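Local coordinates for SAP-like pentraxin (Limulus polyphemus, PDB 3FLP), which probably acts as an invertebrate lectin, a pentraxin that binds two calcium ions per subunit and assembles into doubly stacked heptameric rings, at residues 164-170 with 190-196; 98-102 with 211-215; 4-9 with 195-199. All coordinates share one frame; numbering follows the deposited sequence.

Contact 1: 164-170 with 190-196; sequences SDLQVWD and RGNVISW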
# COMPACT_ATOMS: atom_id res chain seq x y z
N SER A 164 8.71 -10.12 36.87
CA SER A 164 8.53 -9.15 35.81
C SER A 164 7.08 -9.08 35.35
O SER A 164 6.26 -9.93 35.70
CB SER A 164 9.44 -9.45 34.62
OG SER A 164 8.83 -10.35 33.72
N ASP A 165 6.77 -8.02 34.60
CA ASP A 165 5.43 -7.81 34.05
C ASP A 165 4.32 -7.83 35.11
O ASP A 165 3.30 -8.50 34.94
CB ASP A 165 5.17 -8.87 32.98
CG ASP A 165 4.26 -8.38 31.86
OD1 ASP A 165 3.67 -7.28 31.98
OD2 ASP A 165 4.14 -9.11 30.85
N LEU A 166 4.51 -7.10 36.20
CA LEU A 166 3.51 -7.02 37.26
C LEU A 166 2.39 -6.09 36.80
O LEU A 166 2.62 -4.92 36.52
CB LEU A 166 4.12 -6.47 38.55
CG LEU A 166 3.13 -6.09 39.67
CD1 LEU A 166 2.44 -7.35 40.24
CD2 LEU A 166 3.89 -5.34 40.77
N GLN A 167 1.17 -6.62 36.74
CA GLN A 167 0.01 -5.84 36.31
C GLN A 167 -1.11 -6.03 37.33
O GLN A 167 -1.48 -7.16 37.66
CB GLN A 167 -0.45 -6.32 34.93
CG GLN A 167 0.65 -6.38 33.87
CD GLN A 167 1.25 -5.02 33.53
OE1 GLN A 167 0.69 -3.97 33.84
NE2 GLN A 167 2.40 -5.04 32.87
N VAL A 168 -1.66 -4.92 37.81
CA VAL A 168 -2.72 -4.93 38.81
C VAL A 168 -3.94 -4.11 38.38
O VAL A 168 -3.81 -2.96 37.98
CB VAL A 168 -2.21 -4.36 40.17
CG1 VAL A 168 -3.31 -4.43 41.23
CG2 VAL A 168 -0.96 -5.14 40.62
N TRP A 169 -5.13 -4.72 38.48
CA TRP A 169 -6.40 -4.10 38.13
C TRP A 169 -7.29 -4.08 39.38
O TRP A 169 -7.19 -4.97 40.22
CB TRP A 169 -7.14 -4.92 37.07
CG TRP A 169 -6.55 -4.90 35.69
CD1 TRP A 169 -6.87 -4.06 34.67
CD2 TRP A 169 -5.57 -5.81 35.17
NE1 TRP A 169 -6.17 -4.39 33.53
CE2 TRP A 169 -5.36 -5.46 33.81
CE3 TRP A 169 -4.85 -6.88 35.71
CZ2 TRP A 169 -4.46 -6.16 32.99
CZ3 TRP A 169 -3.96 -7.57 34.90
CH2 TRP A 169 -3.77 -7.20 33.55
N ASP A 170 -8.17 -3.09 39.49
CA ASP A 170 -9.06 -3.04 40.64
C ASP A 170 -10.41 -3.67 40.26
O ASP A 170 -11.48 -3.21 40.66
CB ASP A 170 -9.23 -1.60 41.14
CG ASP A 170 -9.89 -0.70 40.11
OD1 ASP A 170 -9.90 -1.02 38.92
OD2 ASP A 170 -10.40 0.37 40.52
N ARG A 190 -1.92 -3.91 30.41
CA ARG A 190 -1.33 -3.14 31.50
C ARG A 190 -2.42 -2.86 32.54
O ARG A 190 -3.49 -2.36 32.20
CB ARG A 190 -0.78 -1.81 30.99
CG ARG A 190 0.22 -1.93 29.85
CD ARG A 190 0.56 -0.56 29.31
NE ARG A 190 1.51 -0.61 28.20
CZ ARG A 190 1.25 -1.12 27.01
NH1 ARG A 190 0.05 -1.64 26.74
NH2 ARG A 190 2.19 -1.11 26.07
N GLY A 191 -2.14 -3.17 33.80
CA GLY A 191 -3.12 -2.94 34.85
C GLY A 191 -3.43 -1.46 35.02
O GLY A 191 -2.57 -0.62 34.73
N ASN A 192 -4.64 -1.14 35.48
CA ASN A 192 -5.04 0.25 35.68
C ASN A 192 -4.63 0.77 37.06
O ASN A 192 -4.58 1.97 37.28
CB ASN A 192 -6.56 0.41 35.49
CG ASN A 192 -7.37 -0.21 36.62
OD1 ASN A 192 -7.17 -1.37 37.01
ND2 ASN A 192 -8.31 0.55 37.15
N VAL A 193 -4.33 -0.13 37.99
CA VAL A 193 -3.91 0.26 39.33
C VAL A 193 -2.38 0.34 39.31
O VAL A 193 -1.80 1.36 39.68
CB VAL A 193 -4.38 -0.77 40.38
CG1 VAL A 193 -3.87 -0.39 41.76
CG2 VAL A 193 -5.89 -0.85 40.38
N ILE A 194 -1.74 -0.74 38.88
CA ILE A 194 -0.28 -0.78 38.77
C ILE A 194 0.07 -1.35 37.40
O ILE A 194 -0.40 -2.42 37.02
CB ILE A 194 0.38 -1.69 39.84
CG1 ILE A 194 0.32 -1.03 41.22
CG2 ILE A 194 1.84 -1.96 39.47
CD1 ILE A 194 0.96 -1.86 42.32
N SER A 195 0.88 -0.61 36.65
CA SER A 195 1.34 -1.05 35.35
C SER A 195 2.86 -1.13 35.47
O SER A 195 3.51 -0.13 35.77
CB SER A 195 0.95 -0.04 34.26
OG SER A 195 1.47 -0.44 33.00
N TRP A 196 3.41 -2.32 35.26
CA TRP A 196 4.84 -2.55 35.38
C TRP A 196 5.71 -1.49 34.72
O TRP A 196 5.58 -1.21 33.53
CB TRP A 196 5.20 -3.92 34.81
CG TRP A 196 6.60 -4.37 35.15
CD1 TRP A 196 7.53 -4.89 34.28
CD2 TRP A 196 7.19 -4.44 36.45
NE1 TRP A 196 8.65 -5.28 34.97
CE2 TRP A 196 8.47 -5.02 36.30
CE3 TRP A 196 6.76 -4.08 37.73
CZ2 TRP A 196 9.33 -5.24 37.39
CZ3 TRP A 196 7.61 -4.30 38.81
CH2 TRP A 196 8.88 -4.88 38.63
O HOH W 1 3.53 -2.14 31.95
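Strand 161-169 pairs antiparallel with the short strand 194-195, Gln167 facing Ser195 in a non-hydrogen-bonded pair and Val168 facing Ile194 in a hydrogen-bonded one, before a classic beta bulge interrupts the pairing where both Val193 and Ile194 face Val168. At the bulge two amides share one acceptor: Val193 N (2.9 Å) and Ile194 N (3.2 Å) reach Val168 O from the same face of its carbonyl plane. The side chains of Val168 and Ile194 lie alongside each other with the same heading, while CG1 of Val168 turns to Val193 CB.

On the other side of the sheet Gln167 folds back, its chain bent at chi2 (-64°), and brings its amide between the backbone of Arg190-Gly191 and that of Ser195-Trp196. Gln167 OE1 accepts from Gly191 N at 2.9 Å and, weakly, from Trp196 N. Gln167 NE2 gives an almost straight bond to Asp165 OD1 (2.7 Å, 170°) in its own amide plane and another to a water that accepts this second N-H and donates to Ser195 OG and Trp196 O, so both ends of the amide are gripped and its rotation is fixed; Ser195 OG is itself bonded to Glu198 OE1. Nearby, Gly191 CA sits over the five-membered ring of Trp169, 3.6 Å from the centroid, as a CH-pi contact. Asn192 clasps Asp170 twice: OD1 takes Asp170 N on a lone pair, and Asn192 ND2 meets Asp170 OD1 (2.9 Å) from above the carboxylate plane. At the far end Asp165 N lies 3.2 Å above the ring plane of Trp196.

Strand 33-42 pairs with strand 161-169 through Cys37 and Thr35, Phe24 of strand 21-24 in the second sheet packs on Leu166 and Ile194, and Trp169 NE1 bonds to Leu217 O of a neighbouring subunit.

Contact 2: 98-102 with 211-215; sequences QWYHV and ISHMC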
# COMPACT_ATOMS: atom_id res chain seq x y z
N GLN A 98 12.70 -21.77 36.68
CA GLN A 98 11.93 -21.62 35.44
C GLN A 98 10.84 -20.56 35.61
O GLN A 98 10.39 -20.28 36.72
CB GLN A 98 11.28 -22.95 35.03
CG GLN A 98 12.28 -23.99 34.55
CD GLN A 98 13.15 -23.46 33.43
OE1 GLN A 98 12.67 -23.21 32.32
NE2 GLN A 98 14.43 -23.28 33.71
N TRP A 99 10.42 -19.97 34.49
CA TRP A 99 9.39 -18.93 34.49
C TRP A 99 7.98 -19.48 34.46
O TRP A 99 7.71 -20.50 33.82
CB TRP A 99 9.56 -18.00 33.29
CG TRP A 99 10.71 -17.05 33.34
CD1 TRP A 99 11.90 -17.15 32.65
CD2 TRP A 99 10.77 -15.82 34.08
NE1 TRP A 99 12.68 -16.04 32.91
CE2 TRP A 99 12.01 -15.21 33.78
CE3 TRP A 99 9.89 -15.17 34.96
CZ2 TRP A 99 12.40 -13.98 34.32
CZ3 TRP A 99 10.27 -13.94 35.50
CH2 TRP A 99 11.52 -13.37 35.18
N TYR A 100 7.07 -18.80 35.15
CA TYR A 100 5.66 -19.17 35.19
C TYR A 100 4.85 -17.89 35.29
O TYR A 100 5.32 -16.90 35.85
CB TYR A 100 5.34 -20.05 36.42
CG TYR A 100 6.15 -21.32 36.48
CD1 TYR A 100 7.38 -21.36 37.13
CD2 TYR A 100 5.71 -22.47 35.83
CE1 TYR A 100 8.16 -22.50 37.12
CE2 TYR A 100 6.49 -23.64 35.81
CZ TYR A 100 7.72 -23.64 36.46
OH TYR A 100 8.51 -24.78 36.42
N HIS A 101 3.65 -17.88 34.72
CA HIS A 101 2.82 -16.70 34.85
C HIS A 101 1.82 -17.05 35.93
O HIS A 101 1.17 -18.09 35.88
CB HIS A 101 2.09 -16.35 33.55
CG HIS A 101 1.35 -15.05 33.62
ND1 HIS A 101 0.10 -14.93 34.19
CD2 HIS A 101 1.73 -13.79 33.27
CE1 HIS A 101 -0.26 -13.65 34.19
NE2 HIS A 101 0.71 -12.95 33.64
N VAL A 102 1.71 -16.18 36.92
CA VAL A 102 0.80 -16.42 38.03
C VAL A 102 -0.12 -15.22 38.20
O VAL A 102 0.28 -14.07 38.03
CB VAL A 102 1.59 -16.67 39.34
CG1 VAL A 102 0.68 -16.55 40.55
CG2 VAL A 102 2.21 -18.07 39.31
N ILE A 211 16.73 -8.04 32.45
CA ILE A 211 15.73 -8.34 31.44
C ILE A 211 15.23 -9.77 31.55
O ILE A 211 16.01 -10.71 31.74
CB ILE A 211 16.32 -8.13 30.02
CG1 ILE A 211 16.67 -6.65 29.81
CG2 ILE A 211 15.32 -8.59 28.95
CD1 ILE A 211 15.46 -5.71 29.81
N SER A 212 13.91 -9.94 31.43
CA SER A 212 13.31 -11.26 31.48
C SER A 212 13.24 -11.86 30.08
O SER A 212 12.83 -11.19 29.14
CB SER A 212 11.90 -11.16 32.04
OG SER A 212 11.13 -12.27 31.61
N HIS A 213 13.64 -13.12 29.95
CA HIS A 213 13.60 -13.80 28.66
C HIS A 213 12.56 -14.91 28.64
O HIS A 213 12.69 -15.89 27.92
CB HIS A 213 14.98 -14.37 28.31
CG HIS A 213 16.03 -13.32 28.15
ND1 HIS A 213 16.80 -12.87 29.21
CD2 HIS A 213 16.37 -12.55 27.09
CE1 HIS A 213 17.56 -11.87 28.80
NE2 HIS A 213 17.32 -11.66 27.52
N MET A 214 11.51 -14.74 29.44
CA MET A 214 10.43 -15.72 29.48
C MET A 214 9.69 -15.72 28.16
O MET A 214 9.34 -16.77 27.62
CB MET A 214 9.43 -15.38 30.59
CG MET A 214 8.11 -16.15 30.48
SD MET A 214 6.96 -15.86 31.83
CE MET A 214 5.86 -17.27 31.66
N CYS A 215 9.45 -14.51 27.65
CA CYS A 215 8.71 -14.32 26.42
C CYS A 215 9.55 -14.06 25.17
O CYS A 215 9.36 -14.70 24.14
CB CYS A 215 7.72 -13.18 26.63
SG CYS A 215 6.36 -13.55 27.80
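One face of the Trp99 indole receives both Met214 and Ser212, and its NE1 is hydrogen-bonded to Glu171 OE1 of a neighbouring subunit. The pairing is a Met-aromatic contact that ties the loop leading into strand 100-107 to the C-terminal tail of the pentraxin fold. Much of its grip comes from carbon: Met214 CB stands 3.6 Å from the centroid of the Trp99 five-membered ring, only 17° off the normal, a CH-pi approach over the face. The sulfur is displaced off the ring, Met214 SD being 4.9 Å from the same centroid and oblique to it, with Trp99 CB as a closer neighbour at 3.7 Å. Over the six-membered ring, Ser212 OG comes within 3.4 Å of Trp99 CZ2. That hydroxyl also accepts a weak bond from Met214 N, which helps hold the two residues over the same face.

The next residue, Cys215, is fastened to Cys184 by a disulfide, and His213 ND1 is hydrogen-bonded to Glu171 OE2 of the neighbouring subunit. Because Met214 is fully extended (chi2 176°, chi3 -162°), it runs past the indole until Met214 CE touches the backbone of strand 100-107, 3.8 Å from both Tyr100 C and His101 N.

Contact 3: 4-9 with 195-199; sequences IRDVKI and SWMED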
# COMPACT_ATOMS: atom_id res chain seq x y z
N ILE A 4 9.51 -2.49 27.71
CA ILE A 4 9.56 -2.20 29.14
C ILE A 4 8.85 -3.25 29.99
O ILE A 4 9.17 -3.43 31.17
CB ILE A 4 8.95 -0.82 29.43
CG1 ILE A 4 9.75 -0.13 30.53
CG2 ILE A 4 7.47 -0.95 29.83
CD1 ILE A 4 9.40 1.33 30.70
N ARG A 5 7.90 -3.96 29.39
CA ARG A 5 7.17 -5.00 30.11
C ARG A 5 8.04 -6.22 30.40
O ARG A 5 7.67 -7.05 31.23
CB ARG A 5 5.91 -5.41 29.34
CG ARG A 5 4.77 -4.40 29.50
CD ARG A 5 3.68 -4.55 28.44
NE ARG A 5 4.20 -4.26 27.11
CZ ARG A 5 3.46 -4.13 26.01
NH1 ARG A 5 2.14 -4.26 26.07
NH2 ARG A 5 4.05 -3.87 24.85
N ASP A 6 9.19 -6.32 29.74
CA ASP A 6 10.09 -7.45 29.95
C ASP A 6 11.21 -7.15 30.94
O ASP A 6 12.10 -7.99 31.15
CB ASP A 6 10.70 -7.93 28.61
CG ASP A 6 9.67 -8.61 27.69
OD1 ASP A 6 8.93 -9.50 28.15
OD2 ASP A 6 9.62 -8.25 26.49
N VAL A 7 11.20 -5.96 31.54
CA VAL A 7 12.22 -5.62 32.53
C VAL A 7 11.93 -6.53 33.72
O VAL A 7 10.77 -6.81 34.02
CB VAL A 7 12.10 -4.14 32.99
CG1 VAL A 7 12.90 -3.90 34.28
CG2 VAL A 7 12.61 -3.22 31.88
N LYS A 8 12.98 -7.03 34.37
CA LYS A 8 12.76 -7.90 35.51
C LYS A 8 13.57 -7.44 36.72
O LYS A 8 14.54 -6.70 36.60
CB LYS A 8 13.15 -9.35 35.15
CG LYS A 8 14.65 -9.61 35.17
CD LYS A 8 14.98 -11.07 34.88
CE LYS A 8 16.49 -11.27 34.80
NZ LYS A 8 16.85 -12.69 34.50
N ILE A 9 13.14 -7.89 37.89
CA ILE A 9 13.82 -7.56 39.13
C ILE A 9 14.16 -8.89 39.79
O ILE A 9 13.31 -9.78 39.90
CB ILE A 9 12.89 -6.77 40.10
CG1 ILE A 9 12.49 -5.43 39.49
CG2 ILE A 9 13.60 -6.58 41.44
CD1 ILE A 9 13.63 -4.46 39.33
N SER A 195 0.88 -0.61 36.65
CA SER A 195 1.34 -1.05 35.35
C SER A 195 2.86 -1.13 35.47
O SER A 195 3.51 -0.13 35.77
CB SER A 195 0.95 -0.04 34.26
OG SER A 195 1.47 -0.44 33.00
N TRP A 196 3.41 -2.32 35.26
CA TRP A 196 4.84 -2.55 35.38
C TRP A 196 5.71 -1.49 34.72
O TRP A 196 5.58 -1.21 33.53
CB TRP A 196 5.20 -3.92 34.81
CG TRP A 196 6.60 -4.37 35.15
CD1 TRP A 196 7.53 -4.89 34.28
CD2 TRP A 196 7.19 -4.44 36.45
NE1 TRP A 196 8.65 -5.28 34.97
CE2 TRP A 196 8.47 -5.02 36.30
CE3 TRP A 196 6.76 -4.08 37.73
CZ2 TRP A 196 9.33 -5.24 37.39
CZ3 TRP A 196 7.61 -4.30 38.81
CH2 TRP A 196 8.88 -4.88 38.63
N MET A 197 6.61 -0.90 35.51
CA MET A 197 7.53 0.12 35.05
C MET A 197 6.88 1.46 34.66
O MET A 197 7.54 2.34 34.11
CB MET A 197 8.37 -0.42 33.88
CG MET A 197 9.17 -1.68 34.21
SD MET A 197 10.24 -1.53 35.67
CE MET A 197 11.57 -0.43 35.05
N GLU A 198 5.58 1.60 34.92
CA GLU A 198 4.90 2.86 34.63
C GLU A 198 4.46 3.51 35.95
O GLU A 198 3.98 4.64 35.97
CB GLU A 198 3.68 2.65 33.72
CG GLU A 198 4.03 2.11 32.33
CD GLU A 198 2.89 2.23 31.32
OE1 GLU A 198 1.72 1.96 31.69
OE2 GLU A 198 3.16 2.58 30.16
N ASP A 199 4.60 2.76 37.04
CA ASP A 199 4.27 3.25 38.37
C ASP A 199 5.54 3.14 39.21
O ASP A 199 6.07 2.05 39.43
CB ASP A 199 3.13 2.42 38.97
CG ASP A 199 1.77 2.75 38.34
OD1 ASP A 199 1.28 3.88 38.56
OD2 ASP A 199 1.20 1.90 37.62
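In the beta sandwich of this pentraxin, the turn between strands 194-195 and 201-204 presses Trp196 and Met197 against the N-terminal 3-10 segment 4-6 and the start of strand 7-11. Trp196 points its indole N-H at the chain: Trp196 NE1 donates to Val7 O at 2.8 Å and 165°, with the oxygen close to the ring plane, although the donor stands above the plane of the carbonyl. With CG anti to the backbone N (chi1 -168°), the indole extends across to strand 7-11, and its benzo edge meets Ile9 CG1, 3.8 Å from Trp196 CH2. The buried indole nitrogen is thereby satisfied by a backbone oxygen at the very point where the strand begins.

Met197 packs beside it. Met197 CB rests on Ile4 CG1 at 3.6 Å, and the chain then curls at chi2 and chi3, so that Met197 CE reaches Val7 CG1 at 3.8 Å, crossing that side chain at about a right angle. On the way, Met197 SD passes 4.0 Å above the Trp196 ring plane, on the face opposite the one covered by Asp165. The turn itself is braced from within: Glu198 N bonds to Ser195 O, Ser195 N gives to Asp199 OD2 (2.7 Å), and Ser195 OG bonds to Glu198 OE1 (2.7 Å), which it meets from above the carboxylate plane.

Strand 7-11 runs between strands 161-169 and 207-211. Phe201 lies nearly parallel to the Trp196 ring and Leu22 of strand 21-24 touches Trp196, while Met197 packs on Val209 of a neighbouring subunit and Ile4 on its Val7.

All three contacts reach the same antiparallel sheet. Contacts 1 and 3 are the closest pair, their centres about 9 Å apart; they share Ser195 and Trp196, and their strands 161-169 and 7-11 are neighbours. Contact 2 lies about 16 Å from the centre of contact 1 and 13 Å from that of contact 3. Along the chain the order is 4-9, 98-102, 164-170, 190-199 and 211-215, so contact 1 falls between the segments of contact 2, whereas contacts 2 and 3 interleave. Segments near both ends of the chain are thus held against the sheet, in a region where neighbouring subunits also meet, with contacts 2 and 3 away from the calcium sites.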